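Local atomic coordinates of acinetobacter secreted protease CpaA (Acinetobacter nosocomialis M2, PDB entry 6O38), a protein that probably cleaves glycoproteins as a secreted zinc metalloprotease, exported by the type II secretion system with the help of its chaperone CpaB. Residues L404-F416 with N531-P543. Numbering follows the deposited sequence.
Sequences LTNLTAENSNARF and NINFYSSPYLYNP
Y535, N533 and S412 carry the docking of an irregular chain on a helix end, an instance of how a segment without regular structure can be fixed by side chains of a helix's last turns. The Y535 ring runs along helix 391-411 past T408, whose CG2 lies 3.6 Å from Y535 CE2 at an oblique approach, while the edge of the ring meets the backbone N of A409. F416 crosses the tyrosine at about a right angle, F416 CE1 to Y535 CE2 4.2 Å. R497 is the polar partner of both the Y535 hydroxyl and the N533 side chain; it belongs to helix 496-504, whose H498 and H502, of the HExxH motif, bind the zinc with H508, which follows the helix. Segment 404-416 belongs to the reprolysin-like metallopeptidase region, and the Y535 side chain lies about 11 Å from the zinc. At the helix terminus, closed by a Schellman motif at N413, S412 OG works twice: it donates to T408 O at 3.0 Å and accepts a hydrogen bond from Y535 N at 2.7 Å (156°). S412 CB and CA rest on CD1 of L540. N533 lies side by side with N411, their amide planes 22° apart; N411 ND2 makes a weak bond of 3.4 Å to N533 O. N533 also packs against N149 of the chaperone CpaB.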
loop_
_atom_site.group_PDB
_atom_site.type_symbol
_atom_site.label_atom_id
_atom_site.label_comp_id
_atom_site.label_asym_id
_atom_site.label_seq_id
_atom_site.Cartn_x
_atom_site.Cartn_y
_atom_site.Cartn_z
ATOM N N LEU A 404 5.575 -9.737 5.880
ATOM C CA LEU A 404 5.719 -8.333 5.508
ATOM C C LEU A 404 7.129 -8.036 5.013
ATOM O O LEU A 404 7.311 -7.234 4.089
ATOM C CB LEU A 404 5.362 -7.436 6.693
ATOM C CG LEU A 404 5.429 -5.931 6.428
ATOM C CD1 LEU A 404 4.379 -5.524 5.410
ATOM C CD2 LEU A 404 5.255 -5.154 7.721
ATOM N N THR A 405 8.138 -8.667 5.615
ATOM C CA THR A 405 9.508 -8.490 5.146
ATOM C C THR A 405 9.670 -9.009 3.722
ATOM O O THR A 405 10.266 -8.343 2.868
ATOM C CB THR A 405 10.485 -9.191 6.090
ATOM O OG1 THR A 405 10.261 -8.740 7.431
ATOM C CG2 THR A 405 11.921 -8.882 5.691
ATOM N N ASN A 406 9.145 -10.207 3.449
ATOM C CA ASN A 406 9.248 -10.770 2.106
ATOM C C ASN A 406 8.467 -9.938 1.096
ATOM O O ASN A 406 8.883 -9.805 -0.060
ATOM C CB ASN A 406 8.764 -12.219 2.100
ATOM C CG ASN A 406 9.686 -13.144 2.869
ATOM O OD1 ASN A 406 10.871 -12.858 3.038
ATOM N ND2 ASN A 406 9.146 -14.263 3.336
ATOM N N LEU A 407 7.328 -9.378 1.511
ATOM C CA LEU A 407 6.577 -8.499 0.621
ATOM C C LEU A 407 7.350 -7.216 0.338
ATOM O O LEU A 407 7.387 -6.746 -0.807
ATOM C CB LEU A 407 5.210 -8.181 1.225
ATOM C CG LEU A 407 4.371 -7.151 0.463
ATOM C CD1 LEU A 407 3.949 -7.701 -0.891
ATOM C CD2 LEU A 407 3.158 -6.729 1.275
ATOM N N THR A 408 7.971 -6.636 1.368
ATOM C CA THR A 408 8.777 -5.435 1.169
ATOM C C THR A 408 9.979 -5.720 0.278
ATOM O O THR A 408 10.305 -4.926 -0.612
ATOM C CB THR A 408 9.230 -4.881 2.521
ATOM O OG1 THR A 408 8.084 -4.591 3.330
ATOM C CG2 THR A 408 10.046 -3.610 2.334
ATOM N N ALA A 409 10.654 -6.849 0.507
ATOM C CA ALA A 409 11.810 -7.201 -0.311
ATOM C C ALA A 409 11.415 -7.428 -1.765
ATOM O O ALA A 409 12.111 -6.980 -2.682
ATOM C CB ALA A 409 12.495 -8.444 0.257
ATOM N N GLU A 410 10.297 -8.121 -1.993
ATOM C CA GLU A 410 9.872 -8.413 -3.359
ATOM C C GLU A 410 9.451 -7.145 -4.092
ATOM O O GLU A 410 9.698 -7.007 -5.295
ATOM C CB GLU A 410 8.735 -9.433 -3.343
ATOM C CG GLU A 410 8.362 -9.975 -4.711
ATOM C CD GLU A 410 7.429 -11.167 -4.625
ATOM O OE1 GLU A 410 7.848 -12.210 -4.079
ATOM O OE2 GLU A 410 6.279 -11.061 -5.101
ATOM N N ASN A 411 8.814 -6.208 -3.385
ATOM C CA ASN A 411 8.448 -4.935 -3.996
ATOM C C ASN A 411 9.667 -4.102 -4.366
ATOM O O ASN A 411 9.569 -3.235 -5.241
ATOM C CB ASN A 411 7.548 -4.132 -3.055
ATOM C CG ASN A 411 6.154 -4.714 -2.941
ATOM O OD1 ASN A 411 5.689 -5.423 -3.834
ATOM N ND2 ASN A 411 5.477 -4.413 -1.839
ATOM N N SER A 412 10.807 -4.345 -3.724
ATOM C CA SER A 412 11.996 -3.523 -3.894
ATOM C C SER A 412 13.042 -4.159 -4.798
ATOM O O SER A 412 14.135 -3.601 -4.938
ATOM C CB SER A 412 12.623 -3.218 -2.529
ATOM O OG SER A 412 11.721 -2.504 -1.703
ATOM N N ASN A 413 12.738 -5.308 -5.405
ATOM C CA ASN A 413 13.716 -6.093 -6.158
ATOM C C ASN A 413 14.919 -6.463 -5.296
ATOM O O ASN A 413 16.039 -6.595 -5.793
ATOM C CB ASN A 413 14.170 -5.365 -7.428
ATOM C CG ASN A 413 13.013 -5.011 -8.343
ATOM O OD1 ASN A 413 12.144 -5.840 -8.613
ATOM N ND2 ASN A 413 12.997 -3.773 -8.823
ATOM N N ALA A 414 14.690 -6.629 -3.995
ATOM C CA ALA A 414 15.727 -7.105 -3.091
ATOM C C ALA A 414 15.870 -8.613 -3.236
ATOM O O ALA A 414 14.881 -9.349 -3.159
ATOM C CB ALA A 414 15.395 -6.733 -1.647
ATOM N N ARG A 415 17.101 -9.072 -3.447
ATOM C CA ARG A 415 17.350 -10.473 -3.782
ATOM C C ARG A 415 17.483 -11.324 -2.517
ATOM O O ARG A 415 18.488 -11.993 -2.282
ATOM C CB ARG A 415 18.592 -10.590 -4.656
ATOM C CG ARG A 415 18.498 -9.848 -5.980
ATOM C CD ARG A 415 19.540 -10.347 -6.963
ATOM N NE ARG A 415 19.614 -9.512 -8.157
ATOM C CZ ARG A 415 20.421 -8.463 -8.285
ATOM N NH1 ARG A 415 21.232 -8.122 -7.292
ATOM N NH2 ARG A 415 20.423 -7.757 -9.407
ATOM N N PHE A 416 16.436 -11.292 -1.695
ATOM C CA PHE A 416 16.397 -12.160 -0.527
ATOM C C PHE A 416 14.953 -12.401 -0.112
ATOM O O PHE A 416 14.071 -11.577 -0.364
ATOM C CB PHE A 416 17.199 -11.579 0.647
ATOM C CG PHE A 416 16.433 -10.592 1.485
ATOM C CD1 PHE A 416 16.315 -9.270 1.090
ATOM C CD2 PHE A 416 15.846 -10.984 2.678
ATOM C CE1 PHE A 416 15.619 -8.360 1.864
ATOM C CE2 PHE A 416 15.146 -10.079 3.454
ATOM C CZ PHE A 416 15.032 -8.764 3.046
ATOM N N ASN A 531 6.867 3.485 6.570
ATOM C CA ASN A 531 5.430 3.584 6.347
ATOM C C ASN A 531 5.000 3.197 4.937
ATOM O O ASN A 531 3.808 3.302 4.620
ATOM C CB ASN A 531 4.924 4.998 6.680
ATOM C CG ASN A 531 5.640 6.086 5.901
ATOM O OD1 ASN A 531 6.229 5.837 4.849
ATOM N ND2 ASN A 531 5.591 7.306 6.420
ATOM N N ILE A 532 5.923 2.752 4.084
ATOM C CA ILE A 532 5.588 2.169 2.792
ATOM C C ILE A 532 6.394 0.888 2.630
ATOM O O ILE A 532 7.459 0.721 3.232
ATOM C CB ILE A 532 5.848 3.133 1.610
ATOM C CG1 ILE A 532 7.330 3.492 1.514
ATOM C CG2 ILE A 532 4.991 4.387 1.732
ATOM C CD1 ILE A 532 7.675 4.331 0.305
ATOM N N ASN A 533 5.874 -0.023 1.810
ATOM C CA ASN A 533 6.434 -1.370 1.693
ATOM C C ASN A 533 7.575 -1.402 0.673
ATOM O O ASN A 533 7.515 -2.075 -0.356
ATOM C CB ASN A 533 5.337 -2.361 1.323
ATOM C CG ASN A 533 4.194 -2.362 2.318
ATOM O OD1 ASN A 533 4.389 -2.116 3.508
ATOM N ND2 ASN A 533 2.989 -2.634 1.832
ATOM N N PHE A 534 8.636 -0.658 0.982
ATOM C CA PHE A 534 9.799 -0.605 0.108
ATOM C C PHE A 534 11.065 -0.412 0.927
ATOM O O PHE A 534 11.051 0.221 1.986
ATOM C CB PHE A 534 9.700 0.532 -0.919
ATOM C CG PHE A 534 8.593 0.362 -1.918
ATOM C CD1 PHE A 534 8.779 -0.414 -3.051
ATOM C CD2 PHE A 534 7.375 0.996 -1.738
ATOM C CE1 PHE A 534 7.765 -0.567 -3.976
ATOM C CE2 PHE A 534 6.357 0.848 -2.660
ATOM C CZ PHE A 534 6.552 0.065 -3.781
ATOM N N TYR A 535 12.160 -0.976 0.426
ATOM C CA TYR A 535 13.495 -0.520 0.774
ATOM C C TYR A 535 13.929 0.526 -0.245
ATOM O O TYR A 535 13.501 0.501 -1.402
ATOM C CB TYR A 535 14.492 -1.680 0.803
ATOM C CG TYR A 535 14.253 -2.686 1.908
ATOM C CD1 TYR A 535 14.641 -2.417 3.215
ATOM C CD2 TYR A 535 13.649 -3.909 1.644
ATOM C CE1 TYR A 535 14.429 -3.334 4.227
ATOM C CE2 TYR A 535 13.432 -4.833 2.652
ATOM C CZ TYR A 535 13.825 -4.540 3.942
ATOM O OH TYR A 535 13.614 -5.453 4.949
ATOM N N SER A 536 14.780 1.451 0.187
ATOM C CA SER A 536 15.100 2.597 -0.653
ATOM C C SER A 536 15.938 2.176 -1.855
ATOM O O SER A 536 16.806 1.305 -1.756
ATOM C CB SER A 536 15.836 3.668 0.153
ATOM O OG SER A 536 17.142 3.247 0.499
ATOM N N SER A 537 15.663 2.806 -2.999
ATOM C CA SER A 537 16.359 2.541 -4.253
ATOM C C SER A 537 16.029 3.630 -5.268
ATOM O O SER A 537 14.864 4.028 -5.394
ATOM C CB SER A 537 15.982 1.169 -4.811
ATOM O OG SER A 537 16.508 0.991 -6.117
ATOM N N PRO A 538 17.019 4.126 -6.016
ATOM C CA PRO A 538 16.734 5.123 -7.059
ATOM C C PRO A 538 16.004 4.560 -8.265
ATOM O O PRO A 538 15.755 5.304 -9.220
ATOM C CB PRO A 538 18.132 5.627 -7.447
ATOM C CG PRO A 538 19.036 4.488 -7.134
ATOM C CD PRO A 538 18.454 3.812 -5.923
ATOM N N TYR A 539 15.668 3.272 -8.268
ATOM C CA TYR A 539 14.907 2.665 -9.349
ATOM C C TYR A 539 13.488 2.321 -8.919
ATOM O O TYR A 539 12.759 1.664 -9.671
ATOM C CB TYR A 539 15.636 1.423 -9.861
ATOM C CG TYR A 539 17.104 1.677 -10.117
ATOM C CD1 TYR A 539 17.512 2.570 -11.099
ATOM C CD2 TYR A 539 18.082 1.039 -9.365
ATOM C CE1 TYR A 539 18.853 2.813 -11.333
ATOM C CE2 TYR A 539 19.427 1.276 -9.591
ATOM C CZ TYR A 539 19.806 2.163 -10.576
ATOM O OH TYR A 539 21.142 2.404 -10.806
ATOM N N LEU A 540 13.082 2.754 -7.728
ATOM C CA LEU A 540 11.734 2.571 -7.217
ATOM C C LEU A 540 11.066 3.930 -7.064
ATOM O O LEU A 540 11.728 4.936 -6.791
ATOM C CB LEU A 540 11.745 1.847 -5.869
ATOM C CG LEU A 540 12.368 0.452 -5.851
ATOM C CD1 LEU A 540 12.461 -0.041 -4.423
ATOM C CD2 LEU A 540 11.564 -0.513 -6.709
ATOM N N TYR A 541 9.749 3.955 -7.242
ATOM C CA TYR A 541 8.987 5.194 -7.184
ATOM C C TYR A 541 7.754 5.009 -6.313
ATOM O O TYR A 541 7.160 3.927 -6.282
ATOM C CB TYR A 541 8.584 5.657 -8.590
ATOM C CG TYR A 541 9.768 5.915 -9.495
ATOM C CD1 TYR A 541 10.354 4.882 -10.218
ATOM C CD2 TYR A 541 10.308 7.188 -9.617
ATOM C CE1 TYR A 541 11.440 5.112 -11.039
ATOM C CE2 TYR A 541 11.395 7.427 -10.437
ATOM C CZ TYR A 541 11.956 6.385 -11.146
ATOM O OH TYR A 541 13.037 6.618 -11.964
ATOM N N ASN A 542 7.389 6.069 -5.596
ATOM C CA ASN A 542 6.176 6.096 -4.796
ATOM C C ASN A 542 4.970 5.756 -5.671
ATOM O O ASN A 542 4.727 6.445 -6.674
ATOM C CB ASN A 542 6.001 7.473 -4.154
ATOM C CG ASN A 542 4.899 7.503 -3.107
ATOM O OD1 ASN A 542 3.778 7.054 -3.346
ATOM N ND2 ASN A 542 5.219 8.036 -1.933
ATOM N N PRO A 543 4.208 4.708 -5.340
ATOM C CA PRO A 543 3.125 4.276 -6.242
ATOM C C PRO A 543 2.091 5.353 -6.525
ATOM O O PRO A 543 1.634 5.479 -7.668
ATOM C CB PRO A 543 2.514 3.084 -5.492
ATOM C CG PRO A 543 3.628 2.570 -4.638
ATOM C CD PRO A 543 4.376 3.795 -4.197
#